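Local coordinates for protein chitinase (Chromobacterium violaceum, PDB 4TXG) that probably hydrolyses chitin as a glycoside hydrolase of family 18 and probably also binds it through a carbohydrate-binding module, at residues 138-141 against 145-148; 375-380 against 445-450; 580-585 against 607-612. All coordinates share one frame; numbering follows the deposited sequence.

Contact 1. Residues 138-141 against 145-148; sequences AVYK and AEQL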
loop_
_atom_site.group_PDB
_atom_site.type_symbol
_atom_site.label_atom_id
_atom_site.label_comp_id
_atom_site.label_asym_id
_atom_site.label_seq_id
_atom_site.Cartn_x
_atom_site.Cartn_y
_atom_site.Cartn_z
ATOM N N ALA A 138 14.274 17.377 -10.774
ATOM C CA ALA A 138 15.059 17.275 -9.547
ATOM C C ALA A 138 15.071 15.847 -8.982
ATOM O O ALA A 138 16.001 15.467 -8.267
ATOM C CB ALA A 138 14.525 18.258 -8.492
ATOM N N VAL A 139 14.044 15.063 -9.310
ATOM C CA VAL A 139 13.854 13.731 -8.727
ATOM C C VAL A 139 13.673 12.669 -9.817
ATOM O O VAL A 139 13.964 11.487 -9.606
ATOM C CB VAL A 139 12.620 13.723 -7.764
ATOM C CG1 VAL A 139 12.170 12.311 -7.400
ATOM C CG2 VAL A 139 12.929 14.522 -6.494
ATOM N N TYR A 140 13.201 13.095 -10.988
ATOM C CA TYR A 140 12.904 12.166 -12.074
ATOM C C TYR A 140 13.776 12.387 -13.305
ATOM O O TYR A 140 14.296 13.476 -13.535
ATOM C CB TYR A 140 11.431 12.274 -12.475
ATOM C CG TYR A 140 10.494 11.909 -11.343
ATOM C CD1 TYR A 140 10.365 10.592 -10.926
ATOM C CD2 TYR A 140 9.744 12.886 -10.686
ATOM C CE1 TYR A 140 9.513 10.241 -9.887
ATOM C CE2 TYR A 140 8.878 12.543 -9.646
ATOM C CZ TYR A 140 8.777 11.222 -9.246
ATOM O OH TYR A 140 7.929 10.869 -8.212
ATOM N N LYS A 141 13.934 11.328 -14.086
ATOM C CA LYS A 141 14.669 11.380 -15.344
ATOM C C LYS A 141 13.741 11.818 -16.456
ATOM O O LYS A 141 12.528 11.850 -16.266
ATOM C CB LYS A 141 15.256 10.004 -15.675
ATOM C CG LYS A 141 15.993 9.376 -14.523
ATOM C CD LYS A 141 16.271 7.904 -14.783
ATOM C CE LYS A 141 16.838 7.244 -13.542
ATOM N NZ LYS A 141 17.164 5.817 -13.782
ATOM N N ALA A 145 10.964 8.258 -15.005
ATOM C CA ALA A 145 11.470 7.258 -14.065
ATOM C C ALA A 145 12.232 7.956 -12.949
ATOM O O ALA A 145 12.856 8.990 -13.174
ATOM C CB ALA A 145 12.369 6.241 -14.769
ATOM N N GLU A 146 12.190 7.387 -11.749
ATOM C CA GLU A 146 12.782 8.038 -10.586
ATOM C C GLU A 146 14.305 7.864 -10.532
ATOM O O GLU A 146 14.838 6.794 -10.821
ATOM C CB GLU A 146 12.139 7.503 -9.296
ATOM C CG GLU A 146 12.427 8.371 -8.084
ATOM C CD GLU A 146 11.542 8.063 -6.880
ATOM O OE1 GLU A 146 11.945 8.442 -5.756
ATOM O OE2 GLU A 146 10.461 7.454 -7.044
ATOM N N GLN A 147 15.006 8.939 -10.192
ATOM C CA GLN A 147 16.427 8.844 -9.893
ATOM C C GLN A 147 16.574 8.198 -8.525
ATOM O O GLN A 147 16.251 8.824 -7.512
ATOM C CB GLN A 147 17.084 10.222 -9.906
ATOM C CG GLN A 147 16.921 10.984 -11.215
ATOM C CD GLN A 147 17.590 12.344 -11.151
ATOM O OE1 GLN A 147 18.733 12.463 -10.704
ATOM N NE2 GLN A 147 16.875 13.380 -11.569
ATOM N N LEU A 148 17.042 6.953 -8.488
ATOM C CA LEU A 148 17.062 6.197 -7.234
ATOM C C LEU A 148 18.445 6.129 -6.588
ATOM O O LEU A 148 19.467 6.045 -7.270
ATOM C CB LEU A 148 16.530 4.774 -7.457
ATOM C CG LEU A 148 15.047 4.608 -7.799
ATOM C CD1 LEU A 148 14.718 3.129 -7.980
ATOM C CD2 LEU A 148 14.110 5.222 -6.726
HETATM O O HOH W 1 18.627 6.081 -11.006
#

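Contact 2. Residues 375-380 against 445-450; sequences YLLRGM and YHYYRG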
loop_
_atom_site.group_PDB
_atom_site.type_symbol
_atom_site.label_atom_id
_atom_site.label_comp_id
_atom_site.label_asym_id
_atom_site.label_seq_id
_atom_site.Cartn_x
_atom_site.Cartn_y
_atom_site.Cartn_z
ATOM N N TYR A 375 -11.496 -7.122 -0.478
ATOM C CA TYR A 375 -12.677 -6.732 0.284
ATOM C C TYR A 375 -12.709 -5.214 0.503
ATOM O O TYR A 375 -13.701 -4.555 0.181
ATOM C CB TYR A 375 -12.710 -7.471 1.624
ATOM C CG TYR A 375 -13.528 -6.787 2.707
ATOM C CD1 TYR A 375 -14.915 -6.890 2.740
ATOM C CD2 TYR A 375 -12.899 -6.046 3.710
ATOM C CE1 TYR A 375 -15.655 -6.272 3.743
ATOM C CE2 TYR A 375 -13.627 -5.421 4.707
ATOM C CZ TYR A 375 -15.005 -5.538 4.719
ATOM O OH TYR A 375 -15.726 -4.919 5.712
ATOM N N LEU A 376 -11.622 -4.660 1.035
ATOM C CA LEU A 376 -11.554 -3.209 1.246
ATOM C C LEU A 376 -11.743 -2.444 -0.058
ATOM O O LEU A 376 -12.445 -1.437 -0.102
ATOM C CB LEU A 376 -10.220 -2.812 1.883
ATOM C CG LEU A 376 -9.957 -3.333 3.296
ATOM C CD1 LEU A 376 -8.562 -2.951 3.788
ATOM C CD2 LEU A 376 -11.020 -2.809 4.254
ATOM N N LEU A 377 -11.115 -2.928 -1.125
ATOM C CA LEU A 377 -11.143 -2.218 -2.398
ATOM C C LEU A 377 -12.521 -2.236 -3.045
ATOM O O LEU A 377 -12.822 -1.396 -3.902
ATOM C CB LEU A 377 -10.101 -2.815 -3.346
ATOM C CG LEU A 377 -8.645 -2.506 -2.976
ATOM C CD1 LEU A 377 -7.700 -3.385 -3.790
ATOM C CD2 LEU A 377 -8.285 -1.024 -3.161
ATOM N N ARG A 378 -13.375 -3.173 -2.629
ATOM C CA ARG A 378 -14.723 -3.219 -3.195
ATOM C C ARG A 378 -15.496 -1.947 -2.823
ATOM O O ARG A 378 -16.445 -1.564 -3.501
ATOM C CB ARG A 378 -15.475 -4.464 -2.719
ATOM C CG ARG A 378 -16.851 -4.636 -3.350
ATOM C CD ARG A 378 -17.437 -5.995 -3.003
ATOM N NE ARG A 378 -16.641 -7.094 -3.544
ATOM C CZ ARG A 378 -16.906 -7.724 -4.687
ATOM N NH1 ARG A 378 -17.943 -7.363 -5.423
ATOM N NH2 ARG A 378 -16.130 -8.728 -5.089
ATOM N N GLY A 379 -15.068 -1.283 -1.754
ATOM C CA GLY A 379 -15.701 -0.049 -1.329
ATOM C C GLY A 379 -14.915 1.198 -1.703
ATOM O O GLY A 379 -15.160 2.265 -1.156
ATOM N N MET A 380 -13.975 1.071 -2.632
ATOM C CA MET A 380 -13.149 2.220 -3.006
ATOM C C MET A 380 -13.259 2.580 -4.493
ATOM O O MET A 380 -12.306 3.101 -5.089
ATOM C CB MET A 380 -11.694 1.944 -2.591
ATOM C CG MET A 380 -11.574 1.842 -1.058
ATOM S SD MET A 380 -10.016 1.229 -0.394
ATOM C CE MET A 380 -8.916 2.521 -0.944
ATOM N N TYR A 445 -1.131 -6.312 -6.946
ATOM C CA TYR A 445 -0.327 -5.596 -7.930
ATOM C C TYR A 445 -1.145 -5.351 -9.200
ATOM O O TYR A 445 -1.194 -4.236 -9.742
ATOM C CB TYR A 445 0.944 -6.382 -8.266
ATOM C CG TYR A 445 1.585 -5.948 -9.564
ATOM C CD1 TYR A 445 2.292 -4.747 -9.652
ATOM C CD2 TYR A 445 1.474 -6.733 -10.705
ATOM C CE1 TYR A 445 2.869 -4.346 -10.845
ATOM C CE2 TYR A 445 2.057 -6.335 -11.900
ATOM C CZ TYR A 445 2.743 -5.146 -11.964
ATOM O OH TYR A 445 3.309 -4.752 -13.163
ATOM N N HIS A 446 -1.796 -6.399 -9.675
ATOM C CA HIS A 446 -2.538 -6.287 -10.922
ATOM C C HIS A 446 -3.753 -5.380 -10.781
ATOM O O HIS A 446 -4.135 -4.704 -11.747
ATOM C CB HIS A 446 -2.923 -7.677 -11.421
ATOM C CG HIS A 446 -1.792 -8.356 -12.127
ATOM N ND1 HIS A 446 -1.283 -7.877 -13.311
ATOM C CD2 HIS A 446 -1.028 -9.419 -11.780
ATOM C CE1 HIS A 446 -0.270 -8.643 -13.692
ATOM N NE2 HIS A 446 -0.101 -9.587 -12.787
ATOM N N TYR A 447 -4.332 -5.324 -9.586
ATOM C CA TYR A 447 -5.385 -4.346 -9.331
ATOM C C TYR A 447 -4.853 -2.923 -9.578
ATOM O O TYR A 447 -5.470 -2.128 -10.295
ATOM C CB TYR A 447 -5.933 -4.469 -7.886
ATOM C CG TYR A 447 -6.805 -3.287 -7.499
ATOM C CD1 TYR A 447 -6.240 -2.124 -6.980
ATOM C CD2 TYR A 447 -8.188 -3.313 -7.694
ATOM C CE1 TYR A 447 -7.020 -1.031 -6.663
ATOM C CE2 TYR A 447 -8.971 -2.216 -7.368
ATOM C CZ TYR A 447 -8.373 -1.077 -6.854
ATOM O OH TYR A 447 -9.144 0.038 -6.511
ATOM N N TYR A 448 -3.713 -2.602 -8.979
ATOM C CA TYR A 448 -3.221 -1.221 -9.040
ATOM C C TYR A 448 -2.741 -0.824 -10.437
ATOM O O TYR A 448 -2.719 0.362 -10.767
ATOM C CB TYR A 448 -2.127 -0.999 -7.976
ATOM C CG TYR A 448 -2.797 -0.836 -6.622
ATOM C CD1 TYR A 448 -3.427 0.353 -6.286
ATOM C CD2 TYR A 448 -2.861 -1.889 -5.713
ATOM C CE1 TYR A 448 -4.094 0.506 -5.080
ATOM C CE2 TYR A 448 -3.528 -1.745 -4.492
ATOM C CZ TYR A 448 -4.135 -0.541 -4.183
ATOM O OH TYR A 448 -4.810 -0.366 -2.982
ATOM N N ARG A 449 -2.400 -1.799 -11.278
ATOM C CA ARG A 449 -2.012 -1.477 -12.652
ATOM C C ARG A 449 -3.177 -0.953 -13.486
ATOM O O ARG A 449 -2.974 -0.435 -14.585
ATOM C CB ARG A 449 -1.402 -2.696 -13.341
ATOM C CG ARG A 449 -0.017 -3.037 -12.821
ATOM C CD ARG A 449 1.002 -1.973 -13.267
ATOM N NE ARG A 449 1.311 -2.172 -14.679
ATOM C CZ ARG A 449 0.746 -1.500 -15.662
ATOM N NH1 ARG A 449 -0.134 -0.544 -15.389
ATOM N NH2 ARG A 449 1.066 -1.768 -16.914
ATOM N N GLY A 450 -4.397 -1.111 -12.985
ATOM C CA GLY A 450 -5.543 -0.561 -13.677
ATOM C C GLY A 450 -5.414 0.943 -13.828
ATOM O O GLY A 450 -5.819 1.507 -14.846
HETATM O O HOH W 2 -11.767 -0.647 -6.314
#

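Contact 3. Residues 580-585 against 607-612; sequences EDEQSI and GDYDWK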
loop_
_atom_site.group_PDB
_atom_site.type_symbol
_atom_site.label_atom_id
_atom_site.label_comp_id
_atom_site.label_asym_id
_atom_site.label_seq_id
_atom_site.Cartn_x
_atom_site.Cartn_y
_atom_site.Cartn_z
ATOM N N GLU A 580 8.674 -14.737 6.937
ATOM C CA GLU A 580 9.174 -14.198 5.679
ATOM C C GLU A 580 10.685 -14.275 5.795
ATOM O O GLU A 580 11.257 -13.742 6.749
ATOM C CB GLU A 580 8.691 -12.756 5.465
ATOM C CG GLU A 580 9.050 -12.141 4.113
ATOM C CD GLU A 580 8.084 -12.543 3.005
ATOM O OE1 GLU A 580 7.935 -13.751 2.732
ATOM O OE2 GLU A 580 7.459 -11.649 2.406
ATOM N N ASP A 581 11.351 -14.964 4.875
ATOM C CA ASP A 581 12.808 -15.065 5.005
ATOM C C ASP A 581 13.486 -15.080 3.641
ATOM O O ASP A 581 12.886 -14.664 2.649
ATOM C CB ASP A 581 13.218 -16.279 5.871
ATOM C CG ASP A 581 12.809 -17.635 5.292
ATOM O OD1 ASP A 581 12.605 -17.778 4.065
ATOM O OD2 ASP A 581 12.727 -18.597 6.100
ATOM N N GLU A 582 14.738 -15.523 3.584
ATOM C CA GLU A 582 15.508 -15.313 2.361
ATOM C C GLU A 582 14.922 -16.053 1.164
ATOM O O GLU A 582 15.037 -15.594 0.025
ATOM C CB GLU A 582 16.964 -15.718 2.575
ATOM C CG GLU A 582 17.671 -14.805 3.569
ATOM C CD GLU A 582 18.781 -15.499 4.339
ATOM O OE1 GLU A 582 18.523 -15.983 5.473
ATOM O OE2 GLU A 582 19.916 -15.542 3.820
ATOM N N GLN A 583 14.277 -17.189 1.409
ATOM C CA GLN A 583 13.741 -17.956 0.288
ATOM C C GLN A 583 12.550 -17.233 -0.338
ATOM O O GLN A 583 12.450 -17.144 -1.569
ATOM C CB GLN A 583 13.338 -19.372 0.720
ATOM C CG GLN A 583 12.972 -20.276 -0.472
ATOM C CD GLN A 583 12.731 -21.719 -0.062
ATOM O OE1 GLN A 583 12.773 -22.049 1.123
ATOM N NE2 GLN A 583 12.485 -22.588 -1.044
ATOM N N SER A 584 11.656 -16.700 0.496
ATOM C CA SER A 584 10.465 -16.045 -0.034
ATOM C C SER A 584 10.792 -14.658 -0.582
ATOM O O SER A 584 10.217 -14.238 -1.588
ATOM C CB SER A 584 9.360 -15.953 1.027
ATOM O OG SER A 584 9.797 -15.337 2.228
ATOM N N ILE A 585 11.720 -13.957 0.067
ATOM C CA ILE A 585 12.171 -12.671 -0.444
ATOM C C ILE A 585 12.823 -12.852 -1.824
ATOM O O ILE A 585 12.584 -12.050 -2.724
ATOM C CB ILE A 585 13.157 -11.969 0.541
ATOM C CG1 ILE A 585 12.415 -11.534 1.813
ATOM C CG2 ILE A 585 13.815 -10.753 -0.116
ATOM C CD1 ILE A 585 11.239 -10.593 1.563
ATOM N N GLY A 607 12.603 -5.311 12.260
ATOM C CA GLY A 607 12.345 -6.741 12.207
ATOM C C GLY A 607 13.355 -7.552 11.406
ATOM O O GLY A 607 13.368 -8.782 11.490
ATOM N N ASP A 608 14.188 -6.883 10.613
ATOM C CA ASP A 608 15.186 -7.587 9.794
ATOM C C ASP A 608 16.272 -8.151 10.715
ATOM O O ASP A 608 16.429 -7.689 11.852
ATOM C CB ASP A 608 15.778 -6.639 8.748
ATOM C CG ASP A 608 16.458 -7.369 7.591
ATOM O OD1 ASP A 608 16.530 -8.618 7.598
ATOM O OD2 ASP A 608 16.928 -6.666 6.670
ATOM N N TYR A 609 17.022 -9.140 10.234
ATOM C CA TYR A 609 17.850 -9.940 11.131
ATOM C C TYR A 609 19.267 -10.210 10.631
ATOM O O TYR A 609 19.546 -10.101 9.443
ATOM C CB TYR A 609 17.153 -11.278 11.406
ATOM C CG TYR A 609 16.925 -12.148 10.178
ATOM C CD1 TYR A 609 17.918 -13.019 9.724
ATOM C CD2 TYR A 609 15.715 -12.120 9.492
ATOM C CE1 TYR A 609 17.717 -13.824 8.617
ATOM C CE2 TYR A 609 15.504 -12.934 8.381
ATOM C CZ TYR A 609 16.511 -13.779 7.952
ATOM O OH TYR A 609 16.321 -14.586 6.852
ATOM N N ASP A 610 20.150 -10.549 11.570
ATOM C CA ASP A 610 21.474 -11.101 11.293
ATOM C C ASP A 610 21.853 -12.073 12.399
ATOM O O ASP A 610 21.351 -11.977 13.524
ATOM C CB ASP A 610 22.547 -10.007 11.208
ATOM C CG ASP A 610 22.672 -9.401 9.823
ATOM O OD1 ASP A 610 22.717 -10.154 8.826
ATOM O OD2 ASP A 610 22.750 -8.159 9.741
ATOM N N TRP A 611 22.748 -13.000 12.086
ATOM C CA TRP A 611 23.335 -13.847 13.112
ATOM C C TRP A 611 24.381 -13.061 13.888
ATOM O O TRP A 611 25.298 -12.482 13.300
ATOM C CB TRP A 611 23.967 -15.098 12.500
ATOM C CG TRP A 611 24.561 -16.026 13.524
ATOM C CD1 TRP A 611 25.884 -16.198 13.804
ATOM C CD2 TRP A 611 23.847 -16.902 14.407
ATOM N NE1 TRP A 611 26.043 -17.136 14.801
ATOM C CE2 TRP A 611 24.807 -17.576 15.189
ATOM C CE3 TRP A 611 22.492 -17.177 14.614
ATOM C CZ2 TRP A 611 24.451 -18.512 16.165
ATOM C CZ3 TRP A 611 22.142 -18.106 15.578
ATOM C CH2 TRP A 611 23.116 -18.767 16.336
ATOM N N LYS A 612 24.241 -13.042 15.206
ATOM C CA LYS A 612 25.191 -12.334 16.061
ATOM C C LYS A 612 25.955 -13.313 16.946
ATOM O O LYS A 612 25.470 -13.714 17.998
ATOM C CB LYS A 612 24.459 -11.296 16.914
ATOM C CG LYS A 612 23.691 -10.274 16.092
ATOM C CD LYS A 612 24.649 -9.418 15.281
ATOM C CE LYS A 612 23.907 -8.396 14.445
ATOM N NZ LYS A 612 24.843 -7.589 13.614
#

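Contact 1. Residues 138-141 against 145-148
Lys-141 N donates to Ala-145 O over 2.7 Å, almost straight at 175°, and Gln-147 N donates to Val-139 O over 2.8 Å. These backbone bonds flank Tyr-140 and Glu-146, a non-hydrogen-bonded antiparallel pair that forms the single bridge between two loop segments. The amide of Gln-147 adds a weak bond from NE2 to Tyr-140 O at 3.2 Å. One water accepts from both Lys-141 NZ and Leu-148 N, while the aliphatic part of Lys-141 lies along Ala-145 O and Glu-146 O.

Packing follows from the bridge. Atom CD1 of the Tyr-140 ring lies 3.5 Å from Glu-146 CA, and the neighbouring CE1 meets CB and CG of the glutamate. Because Glu-146 places CG anti to its backbone N (chi1 -165°), its extended chain runs past the ring, with carboxylate and ring planes 72° apart. Val-139 CG1 touches Glu-146 CG at 4.0 Å and also sits over one face of the Tyr-140 ring.

The polar ends reach beyond the loop: Tyr-140 OH bonds to Asp-390 and Gln-365, and the Glu-146 carboxylate forms a salt bridge with Arg-155 and a hydrogen bond with His-185. These partners stand at or just before the starts of barrel strands. The bridge thus sends a tyrosine and a probably ionised glutamate, crossing each other, toward the N-terminal ends of the barrel strands, where their buried polar groups are satisfied.

Contact 2. Residues 375-380 against 445-450
Leu-377 projects from a short, weakly bonded helix toward two consecutive tyrosines, Tyr-447 and Tyr-448. Its CB points at the other segment, and with CG beside the backbone N (chi1 -71°) the branch point faces the tyrosine ring, 4.1 Å from Tyr-447 CZ. From there the methyls part company. CD1 lies squarely over the Tyr-447 ring, 3.6 Å from the centroid and only 5° off the ring normal, a CH-pi contact in which the methyl is near all six ring carbons. CD2 goes to the hydroxyl end instead, 3.6 Å from Tyr-447 OH and 3.5 Å from Tyr-448 OH, and so bridges the two phenols.

The tyrosines also support each other: Tyr-447 CD1 sits over the centre of one face of the Tyr-448 ring. A water supplies the polar link, hydrogen-bonded to both Leu-377 O and Tyr-447 OH, 2.7 Å from each, while Tyr-448 OH is hydrogen-bonded to Pro-371 O.

Pro-371 closes strand 365-371 of the barrel and is touched by Leu-377 and Met-380 as well. The contact therefore joins the short helix 374-377, just after that strand, to the C-terminal part of helix 441-448, which precedes strand 457-462. Backbone oxygens of Tyr-447 and Gly-450 bond to Ser-764 and Ser-767, tying this part of the chain to the Chitinase C region.

Contact 3. Residues 580-585 against 607-612
Hydrogen bonding across the contact rests on one pair, Tyr-609 OH donating to Glu-582 OE1 over 2.9 Å. The oxygen is met on its anti side, 26° out of the carboxylate plane, and it lies at the edge of the tyrosine ring, near the ring plane. Carboxylate and ring are turned 63° against each other. Tyr-609 reaches across with chi1 of 62°, its CG between the backbone N and the carbonyl carbon, while Glu-582 sends an extended chain from the first turn of helix 582-594. Within its own segment, Tyr-609 N is bonded to Asp-608 OD1 at 2.7 Å.

Van der Waals contact is slight and gathers round the same hydroxyl: Tyr-609 OH lies 3.6 Å from Glu-582 CG and 3.7 Å from Asp-581 CB. The rest of the ring is packed by other parts of the fold, against Met-522, Trp-523 and Lys-526 of helix 522-530 and Leu-628 of helix 627-636.

Capping interactions prepare the helix end that the tyrosine meets. Asp-581, the N-cap, forms a capping box with Ser-584, in which Asp-581 N donates to Ser-584 OG at 3.1 Å. Asp-581 OD1 also takes a capping bond from Gln-583 N at 3.2 Å, and OD2 is held in salt bridges by Arg-557 and Lys-526.

A phenol thus donates one hydrogen bond to a carboxylate at a helix start, which would, if anything, favour the charged form of Glu-582. This single bond links helix 582-594 to strand 609-612, just beyond barrel strand 599-603.

The three contacts stand far apart, with centres about 27 Å (contacts 1 and 2), 30 Å (1 and 3) and 29 Å (2 and 3) from one another and nearest atoms at least about 14 Å apart. They lie in different parts of one chain built on a TIM barrel. Contact 1 lies against the N-terminal ends of its strands, whereas contact 2 follows the C-terminal end of strand 365-371, next to strand 308-312, on and around which the sequence has the DxxDxDxE motif of family 18 chitinases. Contact 3 joins the helix before strand 599-603 to the chain after it. Cesium ions lie about 11 Å from the Tyr-448 side chain and about 12 Å from that of Asp-581.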